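Local coordinates for protein putative sodium:solute symporter (Proteus mirabilis, PDB 5NV9) that takes up the sialic acid N-acetylneuraminic acid across the bacterial inner membrane, driven by the sodium gradient, at residues F221-T224 against T225-R228; L239-G242 against F243-N247; D256-Q259 against R260-V263; S266-E269 against T270-L274. All coordinates share one frame; numbering follows the deposited sequence.

Contact 1. Residues F221-T224 against T225-R228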
loop_
_atom_site.group_PDB
_atom_site.type_symbol
_atom_site.label_atom_id
_atom_site.label_comp_id
_atom_site.label_asym_id
_atom_site.label_seq_id
_atom_site.Cartn_x
_atom_site.Cartn_y
_atom_site.Cartn_z
ATOM N N PHE A 221 17.891 -6.481 17.403
ATOM C CA PHE A 221 17.928 -6.784 15.952
ATOM C C PHE A 221 17.095 -8.034 15.637
ATOM O O PHE A 221 15.945 -7.906 15.255
ATOM C CB PHE A 221 19.350 -6.904 15.439
ATOM C CG PHE A 221 20.057 -5.591 15.353
ATOM C CD1 PHE A 221 19.577 -4.593 14.539
ATOM C CD2 PHE A 221 21.221 -5.368 16.048
ATOM C CE1 PHE A 221 20.243 -3.375 14.432
ATOM C CE2 PHE A 221 21.898 -4.137 15.975
ATOM C CZ PHE A 221 21.396 -3.145 15.171
ATOM N N PHE A 222 17.640 -9.227 15.846
ATOM C CA PHE A 222 16.935 -10.481 15.501
ATOM C C PHE A 222 17.002 -11.392 16.700
ATOM O O PHE A 222 17.858 -12.288 16.743
ATOM C CB PHE A 222 17.531 -11.106 14.220
ATOM C CG PHE A 222 17.439 -10.196 13.023
ATOM C CD1 PHE A 222 16.275 -10.101 12.300
ATOM C CD2 PHE A 222 18.498 -9.378 12.680
ATOM C CE1 PHE A 222 16.185 -9.258 11.215
ATOM C CE2 PHE A 222 18.422 -8.516 11.598
ATOM C CZ PHE A 222 17.258 -8.447 10.872
ATOM N N PRO A 223 16.148 -11.139 17.717
ATOM C CA PRO A 223 16.320 -11.932 18.963
ATOM C C PRO A 223 15.940 -13.407 18.685
ATOM O O PRO A 223 14.934 -13.667 18.043
ATOM C CB PRO A 223 15.343 -11.269 19.965
ATOM C CG PRO A 223 14.442 -10.406 19.133
ATOM C CD PRO A 223 15.090 -10.123 17.835
ATOM N N THR A 224 16.778 -14.345 19.094
ATOM C CA THR A 224 16.548 -15.735 18.761
ATOM C C THR A 224 15.378 -16.308 19.584
ATOM O O THR A 224 14.845 -17.352 19.258
ATOM C CB THR A 224 17.815 -16.565 18.952
ATOM O OG1 THR A 224 18.278 -16.409 20.281
ATOM C CG2 THR A 224 18.879 -16.118 18.012
ATOM N N THR A 225 14.963 -15.591 20.624
ATOM C CA THR A 225 13.764 -15.943 21.353
ATOM C C THR A 225 12.512 -15.818 20.487
ATOM O O THR A 225 11.458 -16.390 20.828
ATOM C CB THR A 225 13.578 -15.060 22.602
ATOM O OG1 THR A 225 13.700 -13.690 22.240
ATOM C CG2 THR A 225 14.644 -15.368 23.634
ATOM N N GLN A 226 12.609 -15.088 19.374
ATOM C CA GLN A 226 11.517 -15.047 18.403
ATOM C C GLN A 226 11.594 -16.110 17.294
ATOM O O GLN A 226 10.750 -16.119 16.390
ATOM C CB GLN A 226 11.461 -13.665 17.804
ATOM C CG GLN A 226 11.106 -12.648 18.837
ATOM C CD GLN A 226 9.717 -12.867 19.385
ATOM O OE1 GLN A 226 9.529 -13.342 20.521
ATOM N NE2 GLN A 226 8.725 -12.563 18.564
ATOM N N TRP A 227 12.574 -17.004 17.333
ATOM C CA TRP A 227 12.608 -18.103 16.385
ATOM C C TRP A 227 11.868 -19.272 17.063
ATOM O O TRP A 227 12.478 -20.112 17.712
ATOM C CB TRP A 227 14.041 -18.482 15.971
ATOM C CG TRP A 227 14.065 -19.614 14.984
ATOM C CD1 TRP A 227 14.412 -20.907 15.242
ATOM C CD2 TRP A 227 13.693 -19.574 13.586
ATOM N NE1 TRP A 227 14.298 -21.677 14.096
ATOM C CE2 TRP A 227 13.857 -20.884 13.069
ATOM C CE3 TRP A 227 13.255 -18.566 12.729
ATOM C CZ2 TRP A 227 13.576 -21.213 11.750
ATOM C CZ3 TRP A 227 12.981 -18.897 11.394
ATOM C CH2 TRP A 227 13.144 -20.210 10.928
ATOM N N ARG A 228 10.548 -19.310 16.908
ATOM C CA ARG A 228 9.738 -20.307 17.564
ATOM C C ARG A 228 8.422 -20.303 16.868
ATOM O O ARG A 228 8.010 -19.273 16.402
ATOM C CB ARG A 228 9.549 -19.987 19.051
ATOM C CG ARG A 228 8.870 -18.675 19.346
ATOM C CD ARG A 228 8.721 -18.437 20.843
ATOM N NE ARG A 228 8.372 -17.019 21.024
ATOM C CZ ARG A 228 7.153 -16.509 21.255
ATOM N NH1 ARG A 228 6.090 -17.257 21.441
ATOM N NH2 ARG A 228 6.994 -15.192 21.317
HETATM O O HOH W 1 14.123 -19.933 19.626
#
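Pro223 CG lies 4.0 Å from Gln226 CG, and beyond this pair the flat guanidinium of Arg228 is approached at its edge, close to its own plane, by Thr225 O and Gln226 OE1. Arg228 NH2 donates to Gln226 OE1 at 3.2 Å in a nearly straight bond of 170°. Arg228 NE reaches Thr225 O in the carbonyl plane, but that bond is more bent. The two bonds, with a salt bridge from Arg228 to Asp233, help to set the guanidinium's rotation. Gln226 presents OE1 there because its chain bends at chi2 (-64°).

The backbone makes a short 3-10 turn. Gln226 N donates to Pro223 O at 3.0 Å, and Trp227 N donates to Thr224 O. Both bonds join residues i and i+3. A water donates to Thr224 O (2.7 Å) and to Trp227 O, so it bridges the end of the turn. Thr225 OG1 lies 3.7 Å from Pro223 CB, beside the proline.

The turn belongs to the periplasmic loop between helices 207-217 and 236-253. Gln226 and Trp227 rest on Ile236 at the start of helix 236-253, while Phe221 packs on helix 207-217.

Contact 2. Residues L239-G242 against F243-N247; sequences LMIG and FLFAN. With SLB (N-acetyl-beta-neuraminic acid), chain D.
Phe243 N donates to Leu239 O at 2.7 Å, the shortest of four successive bonds that carry helix 236-253 through this turn. The N-H points well at the oxygen (163°). Leu244 N to Met240 O, Phe245 N to Ile241 O and Ala246 N to Gly242 O repeat the same alpha-helical step.

Side chains one turn apart pair on two sides of the helix. Leu239 crosses Phe243 obliquely, with Leu239 CD1 4.1 Å from Phe243 CD2. Leu239 O also lies 3.3 Å from Phe243 CD2, at a slant to the ring. On the other pairing, Ile241 and Phe245 run side by side and point the same way. Ile241 CG2 sits anti to its own N and is 4.0 Å from Phe245 CE1. Ile241 O lies at the edge of the Phe245 ring, in its plane and 3.2 Å from Phe245 CD1.

The Phe243 ring is turned to the bound N-acetylneuraminic acid. The acetyl methyl C11 of the sugar lies over one face, offset toward the rim, 3.6 Å from Phe243 CE1. Phe459 and Phe78 meet the same ring edge-to-face. These neighbours and Leu239 probably limit the ring's movement. Phe245 and Ile241 pack on Val463 of helix 459-475.

Gln82, Thr58, Thr63, Ser60 and Arg135 hydrogen-bond to the sugar. Phe243 instead gives an apolar surface to the acetyl group. The ring meets that group by apolar packing and leaves the polar grip on the sugar to other residues.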
loop_
_atom_site.group_PDB
_atom_site.type_symbol
_atom_site.label_atom_id
_atom_site.label_comp_id
_atom_site.label_asym_id
_atom_site.label_seq_id
_atom_site.Cartn_x
_atom_site.Cartn_y
_atom_site.Cartn_z
ATOM N N LEU A 239 5.405 -14.274 10.983
ATOM C CA LEU A 239 5.523 -13.137 10.104
ATOM C C LEU A 239 6.134 -13.491 8.714
ATOM O O LEU A 239 5.771 -12.874 7.734
ATOM C CB LEU A 239 6.248 -11.970 10.786
ATOM C CG LEU A 239 7.705 -12.178 11.105
ATOM C CD1 LEU A 239 8.507 -11.921 9.850
ATOM C CD2 LEU A 239 8.199 -11.251 12.220
HETATM N N MSE A 240 6.993 -14.502 8.614
HETATM C CA MSE A 240 7.470 -14.968 7.322
HETATM C C MSE A 240 6.351 -15.543 6.469
HETATM O O MSE A 240 6.201 -15.138 5.325
HETATM C CB MSE A 240 8.582 -15.997 7.441
HETATM C CG MSE A 240 9.868 -15.252 7.741
HETATM SE SE MSE A 240 11.354 -16.512 8.099
HETATM C CE MSE A 240 11.903 -16.543 6.197
ATOM N N ILE A 241 5.547 -16.468 7.003
ATOM C CA ILE A 241 4.415 -16.983 6.244
ATOM C C ILE A 241 3.377 -15.888 6.009
ATOM O O ILE A 241 2.894 -15.727 4.881
ATOM C CB ILE A 241 3.704 -18.173 6.911
ATOM C CG1 ILE A 241 4.705 -19.191 7.408
ATOM C CG2 ILE A 241 2.822 -18.886 5.884
ATOM C CD1 ILE A 241 4.138 -19.998 8.556
ATOM N N GLY A 242 3.102 -15.092 7.047
ATOM C CA GLY A 242 2.173 -13.965 6.930
ATOM C C GLY A 242 2.596 -12.935 5.874
ATOM O O GLY A 242 1.793 -12.552 4.996
ATOM N N PHE A 243 3.855 -12.475 5.920
ATOM C CA PHE A 243 4.314 -11.515 4.906
ATOM C C PHE A 243 4.427 -12.100 3.490
ATOM O O PHE A 243 4.147 -11.369 2.500
ATOM C CB PHE A 243 5.621 -10.814 5.284
ATOM C CG PHE A 243 5.425 -9.656 6.223
ATOM C CD1 PHE A 243 4.475 -8.705 5.973
ATOM C CD2 PHE A 243 6.133 -9.568 7.394
ATOM C CE1 PHE A 243 4.255 -7.628 6.850
ATOM C CE2 PHE A 243 5.926 -8.508 8.270
ATOM C CZ PHE A 243 4.984 -7.529 8.005
ATOM N N LEU A 244 4.812 -13.382 3.375
ATOM C CA LEU A 244 4.791 -14.020 2.084
ATOM C C LEU A 244 3.410 -13.862 1.446
ATOM O O LEU A 244 3.296 -13.392 0.329
ATOM C CB LEU A 244 5.175 -15.464 2.184
ATOM C CG LEU A 244 5.131 -16.256 0.880
ATOM C CD1 LEU A 244 6.108 -15.642 -0.078
ATOM C CD2 LEU A 244 5.510 -17.682 1.235
ATOM N N PHE A 245 2.360 -14.225 2.167
ATOM C CA PHE A 245 1.040 -14.135 1.596
ATOM C C PHE A 245 0.562 -12.696 1.404
ATOM O O PHE A 245 -0.141 -12.429 0.433
ATOM C CB PHE A 245 0.038 -15.041 2.346
ATOM C CG PHE A 245 0.216 -16.484 1.990
ATOM C CD1 PHE A 245 1.289 -17.181 2.472
ATOM C CD2 PHE A 245 -0.650 -17.113 1.097
ATOM C CE1 PHE A 245 1.530 -18.501 2.098
ATOM C CE2 PHE A 245 -0.442 -18.418 0.728
ATOM C CZ PHE A 245 0.646 -19.129 1.239
ATOM N N ALA A 246 0.948 -11.770 2.288
ATOM C CA ALA A 246 0.530 -10.389 2.132
ATOM C C ALA A 246 1.181 -9.786 0.903
ATOM O O ALA A 246 0.564 -8.935 0.231
ATOM C CB ALA A 246 0.867 -9.550 3.367
ATOM N N ASN A 247 2.419 -10.219 0.650
ATOM C CA ASN A 247 3.211 -9.724 -0.463
ATOM C C ASN A 247 2.669 -10.314 -1.761
ATOM O O ASN A 247 2.563 -9.592 -2.752
ATOM C CB ASN A 247 4.735 -10.041 -0.321
ATOM C CG ASN A 247 5.415 -9.210 0.783
ATOM O OD1 ASN A 247 4.986 -8.108 1.075
ATOM N ND2 ASN A 247 6.420 -9.768 1.430
HETATM C C1 SLB D . 2.317 0.558 3.973
HETATM C C2 SLB D . 2.638 -0.871 3.633
HETATM C C3 SLB D . 2.292 -1.748 4.814
HETATM C C4 SLB D . 2.785 -3.202 4.638
HETATM C C5 SLB D . 4.300 -3.100 4.454
HETATM C C6 SLB D . 4.622 -2.201 3.241
HETATM C C7 SLB D . 6.119 -2.004 2.967
HETATM C C8 SLB D . 6.355 -1.101 1.785
HETATM C C9 SLB D . 7.835 -1.040 1.411
HETATM C C10 SLB D . 5.832 -4.930 5.080
HETATM C C11 SLB D . 6.548 -6.128 4.513
HETATM N N5 SLB D . 4.898 -4.429 4.258
HETATM O O1A SLB D . 3.251 1.287 4.455
HETATM O O1B SLB D . 1.104 0.964 3.811
HETATM O O2 SLB D . 1.906 -1.308 2.452
HETATM O O4 SLB D . 2.484 -4.014 5.825
HETATM O O6 SLB D . 4.065 -0.903 3.431
HETATM O O7 SLB D . 6.764 -1.386 4.085
HETATM O O8 SLB D . 5.596 -1.552 0.670
HETATM O O9 SLB D . 8.338 -2.318 0.947
HETATM O O10 SLB D . 6.124 -4.426 6.177
#

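Contact 3. Residues D256-Q259 against R260-V263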
loop_
_atom_site.group_PDB
_atom_site.type_symbol
_atom_site.label_atom_id
_atom_site.label_comp_id
_atom_site.label_asym_id
_atom_site.label_seq_id
_atom_site.Cartn_x
_atom_site.Cartn_y
_atom_site.Cartn_z
ATOM N N ASP A 256 -3.889 -1.582 -7.307
ATOM C CA ASP A 256 -2.997 -0.391 -7.207
ATOM C C ASP A 256 -1.559 -0.685 -7.697
ATOM O O ASP A 256 -0.934 0.174 -8.309
ATOM C CB ASP A 256 -3.023 0.253 -5.804
ATOM C CG ASP A 256 -2.608 -0.706 -4.693
ATOM O OD1 ASP A 256 -2.795 -1.986 -4.784
ATOM O OD2 ASP A 256 -2.110 -0.146 -3.686
ATOM N N VAL A 257 -1.062 -1.903 -7.463
ATOM C CA VAL A 257 0.233 -2.313 -7.965
ATOM C C VAL A 257 0.166 -2.882 -9.412
ATOM O O VAL A 257 0.903 -2.450 -10.321
ATOM C CB VAL A 257 0.884 -3.267 -6.975
ATOM C CG1 VAL A 257 2.106 -3.941 -7.606
ATOM C CG2 VAL A 257 1.329 -2.490 -5.748
ATOM N N VAL A 258 -0.780 -3.779 -9.636
ATOM C CA VAL A 258 -0.915 -4.480 -10.892
ATOM C C VAL A 258 -1.111 -3.517 -12.038
ATOM O O VAL A 258 -0.609 -3.711 -13.134
ATOM C CB VAL A 258 -2.094 -5.528 -10.873
ATOM C CG1 VAL A 258 -2.258 -6.114 -12.247
ATOM C CG2 VAL A 258 -1.798 -6.664 -9.931
ATOM N N GLN A 259 -1.841 -2.452 -11.796
ATOM C CA GLN A 259 -1.957 -1.365 -12.791
ATOM C C GLN A 259 -0.628 -0.822 -13.323
ATOM O O GLN A 259 -0.528 -0.445 -14.503
ATOM C CB GLN A 259 -2.752 -0.217 -12.171
ATOM C CG GLN A 259 -3.700 0.470 -13.125
ATOM C CD GLN A 259 -4.362 1.652 -12.461
ATOM O OE1 GLN A 259 -4.594 1.603 -11.246
ATOM N NE2 GLN A 259 -4.638 2.737 -13.230
ATOM N N ARG A 260 0.400 -0.774 -12.480
ATOM C CA ARG A 260 1.722 -0.306 -12.946
ATOM C C ARG A 260 2.407 -1.270 -13.899
ATOM O O ARG A 260 3.338 -0.874 -14.574
ATOM C CB ARG A 260 2.668 -0.014 -11.785
ATOM C CG ARG A 260 2.541 1.366 -11.209
ATOM C CD ARG A 260 1.424 1.486 -10.210
ATOM N NE ARG A 260 1.231 2.883 -9.805
ATOM C CZ ARG A 260 0.051 3.430 -9.502
ATOM N NH1 ARG A 260 -1.053 2.708 -9.527
ATOM N NH2 ARG A 260 -0.017 4.710 -9.210
ATOM N N TYR A 261 1.972 -2.532 -13.958
ATOM C CA TYR A 261 2.563 -3.491 -14.875
ATOM C C TYR A 261 2.163 -3.275 -16.334
ATOM O O TYR A 261 2.824 -3.809 -17.225
ATOM C CB TYR A 261 2.188 -4.937 -14.469
ATOM C CG TYR A 261 2.580 -5.346 -13.012
ATOM C CD1 TYR A 261 3.593 -4.695 -12.280
ATOM C CD2 TYR A 261 1.923 -6.407 -12.395
ATOM C CE1 TYR A 261 3.930 -5.112 -10.972
ATOM C CE2 TYR A 261 2.276 -6.846 -11.119
ATOM C CZ TYR A 261 3.245 -6.202 -10.389
ATOM O OH TYR A 261 3.496 -6.717 -9.102
ATOM N N ILE A 262 1.071 -2.550 -16.572
ATOM C CA ILE A 262 0.511 -2.374 -17.917
ATOM C C ILE A 262 0.692 -0.936 -18.475
ATOM O O ILE A 262 0.293 -0.643 -19.604
ATOM C CB ILE A 262 -0.968 -2.853 -17.952
ATOM C CG1 ILE A 262 -1.863 -2.161 -16.931
ATOM C CG2 ILE A 262 -1.029 -4.328 -17.545
ATOM C CD1 ILE A 262 -2.532 -0.926 -17.440
ATOM N N VAL A 263 1.275 -0.031 -17.687
ATOM C CA VAL A 263 1.504 1.336 -18.186
ATOM C C VAL A 263 2.755 1.500 -19.032
ATOM O O VAL A 263 2.929 2.552 -19.705
ATOM C CB VAL A 263 1.542 2.375 -17.036
ATOM C CG1 VAL A 263 0.228 2.439 -16.322
ATOM C CG2 VAL A 263 2.669 2.132 -16.067
#
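This short helix and the turns after it lie beside the Na3 sodium site of this LeuT-fold transporter, in the cytoplasmic segment between helices 236-253 and 267-301. Successive i to i+3 bonds run through it. Arg260 N donates to Val257 O at 2.8 Å, and Tyr261 N donates to Val258 O at 3.0 Å. A weak bond joins Ile262 N to Gln259 O.

Arg260 folds back over the turn because its chain bends at chi2 (83°). Arg260 NH1 then makes a weak, strongly bent bond to Asp256 O. Its NE is held by Ser53, and NH2 bonds weakly to Asp182, a ligand of the Na3 sodium. The nearest Arg260 side-chain atom is about 4 Å from a bound sodium ion. Its charge may therefore tune the field around the site. The extended Gln259 side chain is bonded to Ser350, Asn349 and Phe39 O.

Tyr261 lies back against the helix, with its hydroxyl bonded to Phe251 O. Val258 CG1 packs 4.2 Å from Tyr261 CD2. Val258 CA makes a CH-pi contact over one face, 4.1 Å from the centroid of the Tyr261 ring. Val257 CG1 packs at the phenol end, 3.4 Å from Tyr261 OH.

Contact 4. Residues S266-E269 against T270-L274; sequences SIKE and TKRTL
Glu269 OE2 and Arg272 NH1 form a salt bridge at 2.9 Å. The arginine comes to the syn side of the oxygen, somewhat out of the carboxylate plane. The bond is bent (131°), and the carboxylate and guanidinium planes are steeply inclined, 75° apart. The bend of Glu269 at chi2 (-58°) brings its carboxylate to Arg272, one turn on, and Arg272 stretches out straight to meet it. Glu269 OE1 accepts from Gly47 N, so the carboxylate is held at both oxygens.

Lys268 runs alongside Arg272, pointing the same way. Lys268 CE lies over one face of the guanidinium, toward the rim, 3.7 Å from Arg272 CZ. The like charges come near, with Lys268 NZ 4.2 Å from Arg272 NH2. The nearby carboxylate probably offsets part of this repulsion.

At the start of the helix, Ser266 O accepts twice. Thr270 OG1 donates to Ser266 O at 2.8 Å and Thr270 N to Ser266 O at 3.1 Å, from opposite faces of the carbonyl plane. Thr270 OG1 is also hydrogen-bonded to Thr264 OG1. Lys271 N to Ile267 O and Thr273 N to Glu269 O continue the helical bonding. Thr273 packs on Ala50 and Val54 of helix 47-58, and Leu274 on Phe93.

Ser266 OG accepts from Glu269 N at 3.2 Å. This is a classic serine N-cap, here opening helix 267-301 on the cytoplasmic side of the membrane.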
loop_
_atom_site.group_PDB
_atom_site.type_symbol
_atom_site.label_atom_id
_atom_site.label_comp_id
_atom_site.label_asym_id
_atom_site.label_seq_id
_atom_site.Cartn_x
_atom_site.Cartn_y
_atom_site.Cartn_z
ATOM N N SER A 266 6.645 -1.953 -23.189
ATOM C CA SER A 266 7.219 -3.222 -23.574
ATOM C C SER A 266 7.502 -4.022 -22.340
ATOM O O SER A 266 7.400 -3.515 -21.203
ATOM C CB SER A 266 8.529 -2.954 -24.305
ATOM O OG SER A 266 9.466 -2.338 -23.420
ATOM N N ILE A 267 7.885 -5.283 -22.555
ATOM C CA ILE A 267 8.167 -6.203 -21.454
ATOM C C ILE A 267 9.530 -5.819 -20.884
ATOM O O ILE A 267 9.787 -6.006 -19.689
ATOM C CB ILE A 267 8.044 -7.692 -21.857
ATOM C CG1 ILE A 267 8.057 -8.606 -20.623
ATOM C CG2 ILE A 267 9.170 -8.116 -22.758
ATOM C CD1 ILE A 267 6.705 -8.744 -19.940
ATOM N N LYS A 268 10.387 -5.234 -21.724
ATOM C CA LYS A 268 11.705 -4.746 -21.280
ATOM C C LYS A 268 11.542 -3.701 -20.197
ATOM O O LYS A 268 12.242 -3.740 -19.163
ATOM C CB LYS A 268 12.486 -4.145 -22.432
ATOM C CG LYS A 268 13.829 -3.505 -22.085
ATOM C CD LYS A 268 14.451 -2.884 -23.346
ATOM C CE LYS A 268 15.576 -1.935 -22.981
ATOM N NZ LYS A 268 16.529 -1.792 -24.094
ATOM N N GLU A 269 10.612 -2.777 -20.444
ATOM C CA GLU A 269 10.349 -1.659 -19.505
ATOM C C GLU A 269 9.605 -2.165 -18.269
ATOM O O GLU A 269 9.803 -1.635 -17.191
ATOM C CB GLU A 269 9.570 -0.541 -20.206
ATOM C CG GLU A 269 10.451 0.274 -21.159
ATOM C CD GLU A 269 11.641 0.903 -20.423
ATOM O OE1 GLU A 269 11.534 1.189 -19.202
ATOM O OE2 GLU A 269 12.724 1.085 -21.033
ATOM N N THR A 270 8.781 -3.215 -18.449
ATOM C CA THR A 270 8.122 -3.895 -17.360
ATOM C C THR A 270 9.092 -4.499 -16.392
ATOM O O THR A 270 8.905 -4.363 -15.174
ATOM C CB THR A 270 7.073 -4.924 -17.869
ATOM O OG1 THR A 270 6.215 -4.284 -18.837
ATOM C CG2 THR A 270 6.253 -5.401 -16.767
ATOM N N LYS A 271 10.125 -5.182 -16.894
ATOM C CA LYS A 271 11.200 -5.640 -16.025
ATOM C C LYS A 271 11.893 -4.496 -15.235
ATOM O O LYS A 271 12.247 -4.613 -14.030
ATOM C CB LYS A 271 12.260 -6.378 -16.860
ATOM C CG LYS A 271 13.022 -7.421 -16.097
ATOM C CD LYS A 271 14.341 -7.829 -16.756
ATOM C CE LYS A 271 14.269 -7.887 -18.252
ATOM N NZ LYS A 271 13.259 -8.860 -18.755
ATOM N N ARG A 272 12.134 -3.395 -15.924
ATOM C CA ARG A 272 12.685 -2.240 -15.254
ATOM C C ARG A 272 11.813 -1.722 -14.112
ATOM O O ARG A 272 12.356 -1.250 -13.099
ATOM C CB ARG A 272 12.966 -1.141 -16.281
ATOM C CG ARG A 272 14.183 -1.496 -17.065
ATOM C CD ARG A 272 14.349 -0.601 -18.274
ATOM N NE ARG A 272 15.661 -0.843 -18.851
ATOM C CZ ARG A 272 16.222 -0.119 -19.823
ATOM N NH1 ARG A 272 15.570 0.912 -20.359
ATOM N NH2 ARG A 272 17.462 -0.413 -20.234
ATOM N N THR A 273 10.487 -1.776 -14.279
ATOM C CA THR A 273 9.578 -1.443 -13.192
ATOM C C THR A 273 9.872 -2.345 -11.959
ATOM O O THR A 273 10.033 -1.847 -10.821
ATOM C CB THR A 273 8.087 -1.615 -13.624
ATOM O OG1 THR A 273 7.783 -0.794 -14.739
ATOM C CG2 THR A 273 7.094 -1.334 -12.491
ATOM N N LEU A 274 9.924 -3.662 -12.150
ATOM C CA LEU A 274 10.140 -4.541 -10.980
ATOM C C LEU A 274 11.518 -4.352 -10.452
ATOM O O LEU A 274 11.707 -4.382 -9.229
ATOM C CB LEU A 274 9.865 -6.030 -11.241
ATOM C CG LEU A 274 8.498 -6.386 -11.848
ATOM C CD1 LEU A 274 8.313 -7.882 -12.189
ATOM C CD2 LEU A 274 7.384 -6.016 -10.917
#

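The four contacts follow one another along the chain, and none nests in or crosses another. Contact 1 closes a turn in the periplasmic loop that leads to helix 236-253. Contact 2 lies within that helix, with its centre about 17 Å from that of contact 1, and faces the sugar pocket. The chain then reaches the cytoplasmic side, where contact 3 closes the turns after helix 255-258 beside a sodium site. Contact 4 opens helix 267-301. Contacts 3 and 4 touch through Tyr261 and Leu274, their centres about 11 Å apart. Together the contacts trace the path from the periplasmic surface past the substrate to the cytoplasmic side.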